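Local coordinates for protein aromatic amino acid beta-eliminating lyase/threonine aldolase (Exiguobacterium sibiricum, PDB 3LWS) that belongs to the beta-eliminating lyase family of pyridoxal phosphate-dependent proteins with the aminotransferase-type fold, and carries the cofactor on a modified lysine, at residues Gly25-Lys28 with Thr29-Ala33; Phe180-Leu183 with Pro184-Glu187; Tyr250-Leu253 with Arg254-Arg257; Met258-Tyr261 with Tyr262-Lys266. All coordinates share one frame; numbering follows the deposited sequence.

Interaction 1: Gly25-Lys28 with Thr29-Ala33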
ATOM      1  N   GLY A  25      -0.620 -10.286  16.067  1.00 21.69           N
ATOM      2  CA  GLY A  25      -1.228  -9.726  17.274  1.00 20.43           C
ATOM      3  C   GLY A  25      -1.270  -8.202  17.336  1.00 20.29           C
ATOM      4  O   GLY A  25      -2.200  -7.637  17.917  1.00 19.14           O
ATOM      5  N   VAL A  26      -0.255  -7.537  16.772  1.00 20.22           N
ATOM      6  CA  VAL A  26      -0.244  -6.052  16.696  1.00 19.90           C
ATOM      7  C   VAL A  26      -1.522  -5.535  15.999  1.00 19.61           C
ATOM      8  O   VAL A  26      -2.162  -4.617  16.474  1.00 21.18           O
ATOM      9  CB  VAL A  26       1.040  -5.527  16.002  1.00 20.70           C
ATOM     10  CG1 VAL A  26       0.965  -4.006  15.727  1.00 17.76           C
ATOM     11  CG2 VAL A  26       2.300  -5.852  16.855  1.00 19.68           C
ATOM     12  N   LEU A  27      -1.910  -6.165  14.889  1.00 21.48           N
ATOM     13  CA  LEU A  27      -3.158  -5.778  14.179  1.00 20.60           C
ATOM     14  C   LEU A  27      -4.352  -6.250  14.983  1.00 21.12           C
ATOM     15  O   LEU A  27      -5.205  -5.446  15.295  1.00 20.75           O
ATOM     16  CB  LEU A  27      -3.223  -6.306  12.733  1.00 19.82           C
ATOM     17  CG  LEU A  27      -4.369  -5.866  11.781  1.00 18.84           C
ATOM     18  CD1 LEU A  27      -4.356  -4.383  11.416  1.00 15.04           C
ATOM     19  CD2 LEU A  27      -4.313  -6.691  10.496  1.00 16.59           C
ATOM     20  N   LYS A  28      -4.367  -7.521  15.415  1.00 22.59           N
ATOM     21  CA  LYS A  28      -5.519  -8.013  16.174  1.00 22.81           C
ATOM     22  C   LYS A  28      -5.790  -7.174  17.418  1.00 21.85           C
ATOM     23  O   LYS A  28      -6.921  -6.833  17.678  1.00 23.98           O
ATOM     24  CB  LYS A  28      -5.442  -9.510  16.475  1.00 23.05           C
ATOM     25  CG  LYS A  28      -5.530 -10.368  15.200  1.00 26.57           C
ATOM     26  CD  LYS A  28      -5.548 -11.857  15.475  1.00 27.96           C
ATOM     27  CE  LYS A  28      -6.800 -12.304  16.177  1.00 32.88           C
ATOM     28  NZ  LYS A  28      -7.075 -13.734  16.025  1.00 33.02           N
ATOM     29  N   THR A  29      -4.759  -6.767  18.126  1.00 23.23           N
ATOM     30  CA  THR A  29      -4.962  -5.926  19.279  1.00 22.17           C
ATOM     31  C   THR A  29      -5.607  -4.579  18.904  1.00 23.24           C
ATOM     32  O   THR A  29      -6.527  -4.148  19.576  1.00 23.42           O
ATOM     33  CB  THR A  29      -3.695  -5.661  20.045  1.00 22.45           C
ATOM     34  OG1 THR A  29      -3.167  -6.894  20.518  1.00 22.62           O
ATOM     35  CG2 THR A  29      -3.984  -4.739  21.242  1.00 19.55           C
ATOM     36  N   ALA A  30      -5.126  -3.921  17.850  1.00 22.88           N
ATOM     37  CA  ALA A  30      -5.726  -2.631  17.415  1.00 22.92           C
ATOM     38  C   ALA A  30      -7.228  -2.763  17.060  1.00 21.86           C
ATOM     39  O   ALA A  30      -8.020  -1.837  17.209  1.00 25.08           O
ATOM     40  CB  ALA A  30      -4.938  -2.069  16.189  1.00 21.46           C
ATOM     41  N   PHE A  31      -7.622  -3.919  16.556  1.00 22.57           N
ATOM     42  CA  PHE A  31      -8.997  -4.130  16.099  1.00 22.73           C
ATOM     43  C   PHE A  31      -9.994  -4.769  17.098  1.00 23.45           C
ATOM     44  O   PHE A  31     -11.231  -4.736  16.867  1.00 22.23           O
ATOM     45  CB  PHE A  31      -8.966  -4.937  14.823  1.00 21.54           C
ATOM     46  CG  PHE A  31      -8.744  -4.090  13.610  1.00 22.21           C
ATOM     47  CD1 PHE A  31      -7.461  -3.698  13.245  1.00 20.65           C
ATOM     48  CD2 PHE A  31      -9.822  -3.686  12.838  1.00 21.90           C
ATOM     49  CE1 PHE A  31      -7.251  -2.907  12.125  1.00 19.63           C
ATOM     50  CE2 PHE A  31      -9.622  -2.893  11.734  1.00 22.34           C
ATOM     51  CZ  PHE A  31      -8.326  -2.506  11.377  1.00 19.39           C
ATOM     52  N   ALA A  32      -9.477  -5.313  18.190  1.00 23.89           N
ATOM     53  CA  ALA A  32     -10.285  -6.179  19.087  1.00 25.37           C
ATOM     54  C   ALA A  32     -11.557  -5.528  19.644  1.00 25.50           C
ATOM     55  O   ALA A  32     -12.516  -6.220  19.982  1.00 29.22           O
ATOM     56  CB  ALA A  32      -9.393  -6.764  20.229  1.00 23.38           C
ATOM     57  N   ALA A  33     -11.581  -4.210  19.719  1.00 25.60           N
ATOM     58  CA  ALA A  33     -12.733  -3.477  20.191  1.00 26.69           C
ATOM     59  C   ALA A  33     -13.440  -2.684  19.062  1.00 25.10           C
ATOM     60  O   ALA A  33     -14.326  -1.875  19.336  1.00 26.37           O
ATOM     61  CB  ALA A  33     -12.294  -2.546  21.314  1.00 24.85           C
TER
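Thr29 doubles back on the helix and grips the carbonyl of Gly25 twice. Its backbone N donates to Gly25 O at 2.7 Å, the ordinary bond of the helical turn. Its hydroxyl OG1 adds a second bond to Gly25 O at 2.9 Å. The two donors reach the oxygen from opposite faces of the carbonyl plane, and OG1 stands above that plane, 36° out of it. A chi1 of -61° puts OG1 of Thr29 beside its own backbone N, within reach of the carbonyl one turn earlier. On another side of the helix Leu27 meets Phe31, one turn on. Leu27 CD1 comes to 3.3 Å from Phe31 CE1, and the two side chains cross obliquely. The Phe31 ring also has Leu27 O at its edge, in the ring plane, with Phe31 CD1 3.5 Å from Leu27 O. Leu27 O also accepts Phe31 N at 3.1 Å. Ala30 N to Val26 O, at 3.3 Å, is a weak bond. The carbonyl of Val26 has a further partner in Tyr250 OH. The Lys28 side chain leads outward, and its NZ reaches Phe31 O and Val34 O of the second subunit. Helix 24-31 packs on both subunits. Thr29, Ala30 and Phe31 rest on helix 241-254 of the same chain, while Leu27 and Phe31 pack on Pro242 and Leu27 of the second subunit, which places this short helix at the dimer interface.

Interaction 2: Phe180-Leu183 with Pro184-Glu187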
ATOM      1  N   PHE A 180       7.738  12.404  16.709  1.00 19.58           N
ATOM      2  CA  PHE A 180       7.192  12.278  18.073  1.00 19.69           C
ATOM      3  C   PHE A 180       8.317  12.038  19.069  1.00 20.96           C
ATOM      4  O   PHE A 180       8.307  12.599  20.173  1.00 20.62           O
ATOM      5  CB  PHE A 180       6.129  11.187  18.138  1.00 20.31           C
ATOM      6  CG  PHE A 180       4.985  11.442  17.196  1.00 22.67           C
ATOM      7  CD1 PHE A 180       4.076  12.479  17.457  1.00 23.28           C
ATOM      8  CD2 PHE A 180       4.866  10.730  16.016  1.00 22.20           C
ATOM      9  CE1 PHE A 180       3.045  12.791  16.555  1.00 22.51           C
ATOM     10  CE2 PHE A 180       3.821  11.025  15.112  1.00 21.26           C
ATOM     11  CZ  PHE A 180       2.908  12.054  15.401  1.00 22.66           C
ATOM     12  N   GLU A 181       9.335  11.291  18.619  1.00 17.95           N
ATOM     13  CA  GLU A 181      10.441  10.900  19.431  1.00 19.63           C
ATOM     14  C   GLU A 181      11.260  12.092  19.847  1.00 20.12           C
ATOM     15  O   GLU A 181      11.935  12.026  20.884  1.00 21.02           O
ATOM     16  CB  GLU A 181      11.355   9.891  18.704  1.00 20.47           C
ATOM     17  CG  GLU A 181      10.737   8.541  18.439  1.00 20.45           C
ATOM     18  CD  GLU A 181       9.954   8.452  17.134  1.00 20.33           C
ATOM     19  OE1 GLU A 181       9.247   9.423  16.808  1.00 19.68           O
ATOM     20  OE2 GLU A 181      10.051   7.397  16.451  1.00 23.83           O
HETATM   21  N   MSE A 182      11.235  13.151  19.036  1.00 18.45           N
HETATM   22  CA  MSE A 182      12.033  14.362  19.256  1.00 21.05           C
HETATM   23  C   MSE A 182      11.369  15.421  20.162  1.00 21.82           C
HETATM   24  O   MSE A 182      12.036  16.353  20.612  1.00 22.18           O
HETATM   25  CB  MSE A 182      12.358  15.033  17.927  1.00 22.25           C
HETATM   26  CG  MSE A 182      13.313  14.294  17.069  1.00 22.06           C
HETATM   27 SE   MSE A 182      15.024  14.038  17.945  0.75 24.89          SE
HETATM   28  CE  MSE A 182      15.407  15.727  18.797  1.00 19.13           C
ATOM     29  N   LEU A 183      10.068  15.288  20.404  1.00 22.26           N
ATOM     30  CA  LEU A 183       9.337  16.315  21.146  1.00 22.02           C
ATOM     31  C   LEU A 183       9.792  16.483  22.620  1.00 21.01           C
ATOM     32  O   LEU A 183       9.923  17.603  23.072  1.00 22.48           O
ATOM     33  CB  LEU A 183       7.813  16.132  20.980  1.00 21.04           C
ATOM     34  CG  LEU A 183       7.338  16.173  19.509  1.00 22.48           C
ATOM     35  CD1 LEU A 183       5.822  16.127  19.357  1.00 20.25           C
ATOM     36  CD2 LEU A 183       7.873  17.367  18.769  1.00 20.08           C
ATOM     37  N   PRO A 184      10.092  15.387  23.347  1.00 19.49           N
ATOM     38  CA  PRO A 184      10.585  15.591  24.703  1.00 21.38           C
ATOM     39  C   PRO A 184      11.810  16.498  24.754  1.00 21.83           C
ATOM     40  O   PRO A 184      11.844  17.434  25.540  1.00 24.82           O
ATOM     41  CB  PRO A 184      10.899  14.164  25.171  1.00 20.87           C
ATOM     42  CG  PRO A 184       9.986  13.341  24.409  1.00 18.55           C
ATOM     43  CD  PRO A 184       9.908  13.958  23.069  1.00 19.76           C
ATOM     44  N   TYR A 185      12.780  16.263  23.871  1.00 22.43           N
ATOM     45  CA  TYR A 185      14.024  17.031  23.849  1.00 22.54           C
ATOM     46  C   TYR A 185      13.817  18.476  23.415  1.00 23.61           C
ATOM     47  O   TYR A 185      14.413  19.391  23.966  1.00 23.53           O
ATOM     48  CB  TYR A 185      15.018  16.372  22.891  1.00 20.82           C
ATOM     49  CG  TYR A 185      16.203  17.199  22.573  1.00 21.61           C
ATOM     50  CD1 TYR A 185      17.298  17.219  23.419  1.00 21.79           C
ATOM     51  CD2 TYR A 185      16.228  18.007  21.438  1.00 23.73           C
ATOM     52  CE1 TYR A 185      18.387  18.005  23.145  1.00 26.41           C
ATOM     53  CE2 TYR A 185      17.318  18.781  21.155  1.00 29.39           C
ATOM     54  CZ  TYR A 185      18.403  18.776  22.002  1.00 27.87           C
ATOM     55  OH  TYR A 185      19.489  19.560  21.694  1.00 29.23           O
ATOM     56  N   TYR A 186      12.997  18.683  22.398  1.00 23.93           N
ATOM     57  CA  TYR A 186      12.734  20.061  21.954  1.00 23.86           C
ATOM     58  C   TYR A 186      11.877  20.826  22.958  1.00 24.51           C
ATOM     59  O   TYR A 186      11.942  22.055  23.007  1.00 27.07           O
ATOM     60  CB  TYR A 186      12.051  20.093  20.601  1.00 24.55           C
ATOM     61  CG  TYR A 186      12.988  19.890  19.447  1.00 23.19           C
ATOM     62  CD1 TYR A 186      14.138  20.630  19.346  1.00 22.53           C
ATOM     63  CD2 TYR A 186      12.702  18.984  18.430  1.00 16.77           C
ATOM     64  CE1 TYR A 186      15.007  20.472  18.300  1.00 21.65           C
ATOM     65  CE2 TYR A 186      13.587  18.833  17.333  1.00 22.44           C
ATOM     66  CZ  TYR A 186      14.742  19.571  17.295  1.00 18.99           C
ATOM     67  OH  TYR A 186      15.673  19.475  16.288  1.00 21.87           O
ATOM     68  N   GLU A 187      11.099  20.097  23.748  1.00 24.48           N
ATOM     69  CA  GLU A 187      10.098  20.684  24.647  1.00 24.61           C
ATOM     70  C   GLU A 187       9.056  21.477  23.833  1.00 26.26           C
ATOM     71  O   GLU A 187       8.708  22.605  24.156  1.00 26.53           O
ATOM     72  CB  GLU A 187      10.756  21.479  25.785  1.00 25.35           C
ATOM     73  CG  GLU A 187      11.677  20.619  26.618  1.00 25.41           C
ATOM     74  CD  GLU A 187      12.279  21.299  27.845  1.00 31.02           C
ATOM     75  OE1 GLU A 187      11.845  22.372  28.250  1.00 32.69           O
ATOM     76  OE2 GLU A 187      13.218  20.731  28.423  1.00 34.55           O
TER
HETATM   77  O   HOH W   1      13.448  13.737  22.316  1.00 23.42           O
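The methyl end of Met182, a selenomethionine, fills the hollow between the rings of Tyr185 and Tyr186. Its CE lies 3.6 Å from Tyr185 CD2 and 3.9 Å from Tyr186 CE2. The methyl sits over one face of the Tyr186 ring. It meets the Tyr185 ring obliquely. The chain bends twice to get there, at chi2 (-60°) and chi3 (-42°), which swings the methyl forward, toward the next turn. Met182 CB fills in behind, 4.0 Å from Tyr186 CD2. Tyr185 CD2 also leans over a face of the Tyr186 ring, so the three side chains form one compact patch. Pro184 is the bump on another side of the helix. Its ring projects against Met258 and Tyr262 of helix 258-273, while Pro184 CD stays 3.7 Å from Leu183 CB. Having no N-H, Pro184 cannot bond to the turn before it, and the helix kinks at this point. A water bridges the break: it donates to Glu181 O and accepts from Tyr185 N. Beyond the kink regular bonding returns, with Tyr186 N on Met182 O at 3.1 Å. Glu187 N then bonds to Leu183 O at 2.8 Å, and Glu187 leaves the helix with positive phi (61°). Helix 179-186 follows strand 171-176 of the seven-stranded sheet. Tyr185 also lies against Tyr262, and Leu183 packs on helix 190-194. Tyr186 reaches helix 155-167 through Phe155 and Leu158, and its hydroxyl bonds to Pro153 O.

Interaction 3: Tyr250-Leu253 with Arg254-Arg257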
ATOM      1  N   TYR A 250      -2.278   2.871  17.912  1.00 19.95           N
ATOM      2  CA  TYR A 250      -0.918   2.926  18.521  1.00 20.40           C
ATOM      3  C   TYR A 250      -0.515   4.354  18.805  1.00 18.55           C
ATOM      4  O   TYR A 250       0.234   4.615  19.744  1.00 21.42           O
ATOM      5  CB  TYR A 250       0.105   2.110  17.716  1.00 18.28           C
ATOM      6  CG  TYR A 250      -0.224   0.645  17.876  1.00 18.95           C
ATOM      7  CD1 TYR A 250      -0.016  -0.003  19.090  1.00 20.43           C
ATOM      8  CD2 TYR A 250      -0.797  -0.084  16.849  1.00 19.09           C
ATOM      9  CE1 TYR A 250      -0.359  -1.307  19.262  1.00 17.91           C
ATOM     10  CE2 TYR A 250      -1.137  -1.397  17.018  1.00 17.88           C
ATOM     11  CZ  TYR A 250      -0.936  -1.996  18.220  1.00 18.67           C
ATOM     12  OH  TYR A 250      -1.256  -3.316  18.385  1.00 19.64           O
ATOM     13  N   TYR A 251      -1.047   5.290  18.019  1.00 19.25           N
ATOM     14  CA  TYR A 251      -0.877   6.704  18.329  1.00 20.80           C
ATOM     15  C   TYR A 251      -1.506   7.021  19.695  1.00 21.48           C
ATOM     16  O   TYR A 251      -0.829   7.549  20.580  1.00 22.29           O
ATOM     17  CB  TYR A 251      -1.443   7.622  17.230  1.00 20.58           C
ATOM     18  CG  TYR A 251      -1.375   9.072  17.615  1.00 20.39           C
ATOM     19  CD1 TYR A 251      -0.191   9.795  17.474  1.00 21.93           C
ATOM     20  CD2 TYR A 251      -2.476   9.716  18.190  1.00 21.05           C
ATOM     21  CE1 TYR A 251      -0.110  11.128  17.854  1.00 20.13           C
ATOM     22  CE2 TYR A 251      -2.396  11.065  18.575  1.00 19.49           C
ATOM     23  CZ  TYR A 251      -1.218  11.757  18.413  1.00 22.28           C
ATOM     24  OH  TYR A 251      -1.123  13.074  18.777  1.00 27.33           O
ATOM     25  N   GLU A 252      -2.779   6.688  19.878  1.00 22.03           N
ATOM     26  CA  GLU A 252      -3.417   6.985  21.154  1.00 23.06           C
ATOM     27  C   GLU A 252      -2.700   6.262  22.289  1.00 23.06           C
ATOM     28  O   GLU A 252      -2.443   6.884  23.335  1.00 24.12           O
ATOM     29  CB  GLU A 252      -4.919   6.664  21.122  1.00 23.18           C
ATOM     30  CG  GLU A 252      -5.680   7.603  20.241  1.00 23.87           C
ATOM     31  CD  GLU A 252      -5.589   9.057  20.690  1.00 24.51           C
ATOM     32  OE1 GLU A 252      -5.560   9.303  21.919  1.00 29.55           O
ATOM     33  OE2 GLU A 252      -5.526   9.944  19.824  1.00 26.42           O
ATOM     34  N   LEU A 253      -2.259   5.022  22.042  1.00 22.24           N
ATOM     35  CA  LEU A 253      -1.534   4.237  23.054  1.00 22.43           C
ATOM     36  C   LEU A 253      -0.190   4.834  23.477  1.00 23.06           C
ATOM     37  O   LEU A 253       0.142   4.824  24.656  1.00 20.09           O
ATOM     38  CB  LEU A 253      -1.305   2.808  22.575  1.00 22.90           C
ATOM     39  CG  LEU A 253      -0.697   1.778  23.562  1.00 22.26           C
ATOM     40  CD1 LEU A 253      -1.746   1.320  24.613  1.00 21.68           C
ATOM     41  CD2 LEU A 253      -0.132   0.569  22.807  1.00 21.59           C
ATOM     42  N   ARG A 254       0.575   5.370  22.537  1.00 22.27           N
ATOM     43  CA  ARG A 254       1.967   5.683  22.833  1.00 21.82           C
ATOM     44  C   ARG A 254       2.352   7.156  22.745  1.00 23.82           C
ATOM     45  O   ARG A 254       3.496   7.487  23.029  1.00 25.00           O
ATOM     46  CB  ARG A 254       2.879   4.835  21.948  1.00 21.78           C
ATOM     47  CG  ARG A 254       2.817   3.343  22.255  1.00 22.06           C
ATOM     48  CD  ARG A 254       3.874   2.543  21.520  1.00 23.14           C
ATOM     49  NE  ARG A 254       3.784   1.116  21.863  1.00 22.07           N
ATOM     50  CZ  ARG A 254       3.429   0.127  21.025  1.00 22.16           C
ATOM     51  NH1 ARG A 254       3.158   0.357  19.747  1.00 21.91           N
ATOM     52  NH2 ARG A 254       3.370  -1.130  21.474  1.00 21.48           N
ATOM     53  N   LYS A 255       1.407   8.037  22.406  1.00 22.93           N
ATOM     54  CA  LYS A 255       1.718   9.454  22.195  1.00 23.10           C
ATOM     55  C   LYS A 255       2.384  10.130  23.400  1.00 24.81           C
ATOM     56  O   LYS A 255       3.193  11.056  23.221  1.00 24.99           O
ATOM     57  CB  LYS A 255       0.482  10.240  21.733  1.00 23.74           C
ATOM     58  CG  LYS A 255      -0.697  10.227  22.692  1.00 24.26           C
ATOM     59  CD  LYS A 255      -1.839  11.065  22.145  1.00 28.70           C
ATOM     60  CE  LYS A 255      -3.057  11.016  23.014  1.00 32.52           C
ATOM     61  NZ  LYS A 255      -2.774  11.259  24.434  1.00 41.37           N
ATOM     62  N   ASP A 256       2.112   9.609  24.595  1.00 25.17           N
ATOM     63  CA  ASP A 256       2.567  10.202  25.819  1.00 25.29           C
ATOM     64  C   ASP A 256       3.631   9.363  26.500  1.00 24.54           C
ATOM     65  O   ASP A 256       3.843   9.479  27.726  1.00 23.55           O
ATOM     66  CB  ASP A 256       1.372  10.397  26.753  1.00 25.80           C
ATOM     67  CG  ASP A 256       0.367  11.419  26.231  1.00 31.22           C
ATOM     68  OD1 ASP A 256       0.724  12.267  25.362  1.00 34.57           O
ATOM     69  OD2 ASP A 256      -0.779  11.388  26.730  1.00 36.20           O
ATOM     70  N   ARG A 257       4.310   8.517  25.730  1.00 22.14           N
ATOM     71  CA  ARG A 257       5.392   7.724  26.278  1.00 21.37           C
ATOM     72  C   ARG A 257       6.740   8.095  25.709  1.00 21.51           C
ATOM     73  O   ARG A 257       7.752   7.515  26.125  1.00 22.90           O
ATOM     74  CB  ARG A 257       5.159   6.234  26.015  1.00 22.20           C
ATOM     75  CG  ARG A 257       3.888   5.715  26.566  1.00 22.05           C
ATOM     76  CD  ARG A 257       3.670   4.269  26.190  1.00 24.26           C
ATOM     77  NE  ARG A 257       2.421   3.817  26.804  1.00 27.09           N
ATOM     78  CZ  ARG A 257       1.945   2.569  26.769  1.00 26.83           C
ATOM     79  NH1 ARG A 257       2.610   1.596  26.141  1.00 25.70           N
ATOM     80  NH2 ARG A 257       0.799   2.288  27.383  1.00 25.97           N
TER
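Lys255 lays its aliphatic chain across Tyr251. Its CB sits over one face of the ring, 4.1 Å from the centroid, a CH-pi contact displaced toward the rim. CG of Lys255 lies between backbone N and carbonyl carbon (chi1 60°), which carries the chain back over the phenol. Lys255 CD then touches Tyr251 CE2 at 3.6 Å. A bend at chi4 brings NZ to Asp256 OD2 in a salt bridge. Glu252 OE1 touches Lys255 CE at 3.2 Å but stays 4.2 Å from Lys255 NZ, too far for a salt bridge; Glu252 OE2 pairs with Lys55. Arg254 runs extended from CG to NE beside Tyr250, the ring and guanidinium planes nearly parallel, 10° apart. Arg254 NH1 meets Tyr250 CD1 at 3.3 Å, and Leu253 CD2 covers one guanidinium face. Arg254 NE is held by Asp335, which also pairs with NH1 of Arg257. Leu253 O lies over a face of the Arg257 guanidinium, 3.3 Å from Arg257 NE, without a hydrogen bond. Arg254 N and Lys255 N bond to Tyr250 O and Tyr251 O, both at 2.9 Å. Arg257 N closes onto Arg254 O. The arrangement is a helix C-terminus running into a type I beta turn, here joining helices 241-254 and 258-273.

Interaction 4: Met258-Tyr261 with Tyr262-Lys266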
HETATM    1  N   MSE A 258       6.791   9.045  24.780  1.00 22.31           N
HETATM    2  CA  MSE A 258       8.071   9.402  24.135  1.00 21.96           C
HETATM    3  C   MSE A 258       9.084   9.979  25.112  1.00 21.61           C
HETATM    4  O   MSE A 258      10.300   9.816  24.931  1.00 20.07           O
HETATM    5  CB  MSE A 258       7.870  10.363  22.977  1.00 21.92           C
HETATM    6  CG  MSE A 258       6.922   9.836  21.903  1.00 23.51           C
HETATM    7 SE   MSE A 258       7.662   8.274  20.991  0.75 30.05          SE
HETATM    8  CE  MSE A 258       5.949   7.401  20.615  1.00 22.57           C
ATOM      9  N   GLY A 259       8.578  10.623  26.161  1.00 22.46           N
ATOM     10  CA  GLY A 259       9.423  11.180  27.220  1.00 21.54           C
ATOM     11  C   GLY A 259      10.145  10.123  28.012  1.00 22.26           C
ATOM     12  O   GLY A 259      11.361  10.222  28.261  1.00 21.79           O
ATOM     13  N   GLN A 260       9.401   9.093  28.404  1.00 22.04           N
ATOM     14  CA  GLN A 260      10.001   8.019  29.157  1.00 24.22           C
ATOM     15  C   GLN A 260      11.004   7.258  28.282  1.00 23.45           C
ATOM     16  O   GLN A 260      12.095   6.933  28.761  1.00 21.66           O
ATOM     17  CB  GLN A 260       8.951   7.128  29.822  1.00 25.29           C
ATOM     18  CG  GLN A 260       8.173   6.183  28.935  1.00 34.62           C
ATOM     19  CD  GLN A 260       6.775   5.892  29.489  1.00 41.53           C
ATOM     20  OE1 GLN A 260       5.947   6.799  29.638  1.00 45.03           O
ATOM     21  NE2 GLN A 260       6.513   4.639  29.793  1.00 35.89           N
ATOM     22  N   TYR A 261      10.668   7.043  27.002  1.00 21.37           N
ATOM     23  CA  TYR A 261      11.557   6.308  26.072  1.00 20.79           C
ATOM     24  C   TYR A 261      12.875   7.054  25.955  1.00 19.81           C
ATOM     25  O   TYR A 261      13.953   6.440  25.952  1.00 21.81           O
ATOM     26  CB  TYR A 261      10.958   6.130  24.661  1.00 19.42           C
ATOM     27  CG  TYR A 261       9.694   5.320  24.521  1.00 19.77           C
ATOM     28  CD1 TYR A 261       9.325   4.344  25.461  1.00 18.64           C
ATOM     29  CD2 TYR A 261       8.845   5.522  23.422  1.00 18.19           C
ATOM     30  CE1 TYR A 261       8.137   3.613  25.305  1.00 20.18           C
ATOM     31  CE2 TYR A 261       7.681   4.783  23.259  1.00 20.10           C
ATOM     32  CZ  TYR A 261       7.327   3.834  24.205  1.00 18.76           C
ATOM     33  OH  TYR A 261       6.185   3.099  24.037  1.00 19.22           O
ATOM     34  N   TYR A 262      12.792   8.373  25.900  1.00 19.62           N
ATOM     35  CA  TYR A 262      13.958   9.249  25.837  1.00 20.33           C
ATOM     36  C   TYR A 262      14.821   9.203  27.109  1.00 22.05           C
ATOM     37  O   TYR A 262      16.072   9.132  27.039  1.00 21.22           O
ATOM     38  CB  TYR A 262      13.490  10.690  25.544  1.00 19.91           C
ATOM     39  CG  TYR A 262      14.473  11.824  25.813  1.00 19.54           C
ATOM     40  CD1 TYR A 262      15.761  11.821  25.263  1.00 19.87           C
ATOM     41  CD2 TYR A 262      14.078  12.949  26.543  1.00 21.51           C
ATOM     42  CE1 TYR A 262      16.646  12.864  25.495  1.00 20.27           C
ATOM     43  CE2 TYR A 262      14.957  14.021  26.767  1.00 24.38           C
ATOM     44  CZ  TYR A 262      16.227  13.972  26.240  1.00 26.05           C
ATOM     45  OH  TYR A 262      17.093  15.003  26.450  1.00 27.10           O
ATOM     46  N   GLU A 263      14.181   9.267  28.276  1.00 22.24           N
ATOM     47  CA  GLU A 263      14.946   9.214  29.527  1.00 21.59           C
ATOM     48  C   GLU A 263      15.646   7.872  29.650  1.00 21.09           C
ATOM     49  O   GLU A 263      16.792   7.806  30.098  1.00 20.99           O
ATOM     50  CB  GLU A 263      14.049   9.463  30.731  1.00 22.92           C
ATOM     51  CG  GLU A 263      13.706  10.944  30.894  1.00 30.09           C
ATOM     52  CD  GLU A 263      14.939  11.843  31.097  1.00 38.07           C
ATOM     53  OE1 GLU A 263      15.939  11.378  31.690  1.00 41.42           O
ATOM     54  OE2 GLU A 263      14.909  13.013  30.650  1.00 40.64           O
ATOM     55  N   GLN A 264      14.957   6.825  29.205  1.00 20.29           N
ATOM     56  CA  GLN A 264      15.445   5.473  29.305  1.00 20.41           C
ATOM     57  C   GLN A 264      16.639   5.221  28.370  1.00 22.22           C
ATOM     58  O   GLN A 264      17.601   4.533  28.738  1.00 22.01           O
ATOM     59  CB  GLN A 264      14.295   4.521  29.005  1.00 21.84           C
ATOM     60  CG  GLN A 264      13.299   4.376  30.189  1.00 22.86           C
ATOM     61  CD  GLN A 264      12.030   3.627  29.832  1.00 27.33           C
ATOM     62  OE1 GLN A 264      11.839   3.161  28.709  1.00 26.58           O
ATOM     63  NE2 GLN A 264      11.149   3.502  30.802  1.00 26.97           N
ATOM     64  N   ALA A 265      16.561   5.802  27.168  1.00 22.40           N
ATOM     65  CA  ALA A 265      17.607   5.750  26.186  1.00 20.84           C
ATOM     66  C   ALA A 265      18.844   6.420  26.714  1.00 20.31           C
ATOM     67  O   ALA A 265      19.938   5.928  26.535  1.00 19.85           O
ATOM     68  CB  ALA A 265      17.139   6.433  24.882  1.00 18.50           C
ATOM     69  N   LYS A 266      18.678   7.590  27.313  1.00 22.19           N
ATOM     70  CA  LYS A 266      19.804   8.267  27.959  1.00 21.83           C
ATOM     71  C   LYS A 266      20.426   7.404  29.052  1.00 22.38           C
ATOM     72  O   LYS A 266      21.653   7.379  29.186  1.00 23.58           O
ATOM     73  CB  LYS A 266      19.397   9.635  28.522  1.00 22.65           C
ATOM     74  CG  LYS A 266      19.361  10.738  27.497  1.00 21.25           C
ATOM     75  CD  LYS A 266      19.196  12.138  28.109  1.00 26.05           C
ATOM     76  CE  LYS A 266      17.858  12.360  28.820  1.00 27.26           C
ATOM     77  NZ  LYS A 266      17.831  13.782  29.299  1.00 24.90           N
TER
HETATM   78  O   HOH W   2      11.991  13.168  29.396  1.00 44.66           O
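Gln264 OE1 lies at the edge of the Tyr261 ring, near its plane, 4.3 Å from Tyr261 CD1. This is a loose approach between residues in the first turns of helix 258-273, a regular alpha-helix. The Tyr262 ring has Gly259 O placed obliquely to it, and on one face the CE of Lys266, 3.4 Å above the plane and offset toward the rim. The aliphatic part of Lys266 thus lies on the phenol while its charged end goes further. Lys266 NZ makes weak bonds to Tyr262 OH and to Glu263 OE2, the latter a salt bridge at 3.3 Å. Tyr262 has CG anti to its N (chi1 163°), which turns the ring to the flank where Lys266 rises. Gln264 takes the other course: CG beside the backbone N and the chain extended beyond it. Gln264 CG therefore rests 3.2 Å from Gln260 O. Gln260 O also accepts Gln264 N at 2.9 Å. Tyr262, Glu263 and Ala265 make the matching bonds to Met258, Gly259 and Tyr261. Outside the helix, Tyr261 OH bonds to Asp335, Met258 packs on Leu208, and Gln264 lies against Val333 and Tyr337. On the exposed side a water donates to both Gly259 O and Glu263 OE2, each 3.2 Å from it.

All four contacts are local and partly buried, yet they form a connected series. Interaction 1 lies farthest out, its centre about 23 Å from the centre of the chain, at the subunit interface. Interaction 2 lies nearest, about 13 Å from that centre. Interactions 3 and 4 are consecutive in the chain, and Arg254 CD packs on Tyr261 OH. Asp335 ties them further, taking Arg254, Arg257 and Tyr261. Interaction 2 touches both, meeting interaction 3 through Phe180 on the Tyr251 ring. Interaction 1 joins the rest through interaction 3. Their chemistry differs: a hydroxyl on a carbonyl in 1, a methyl between rings in 2, arginines and a CH-pi contact in 3, mostly helical backbone bonds in 4.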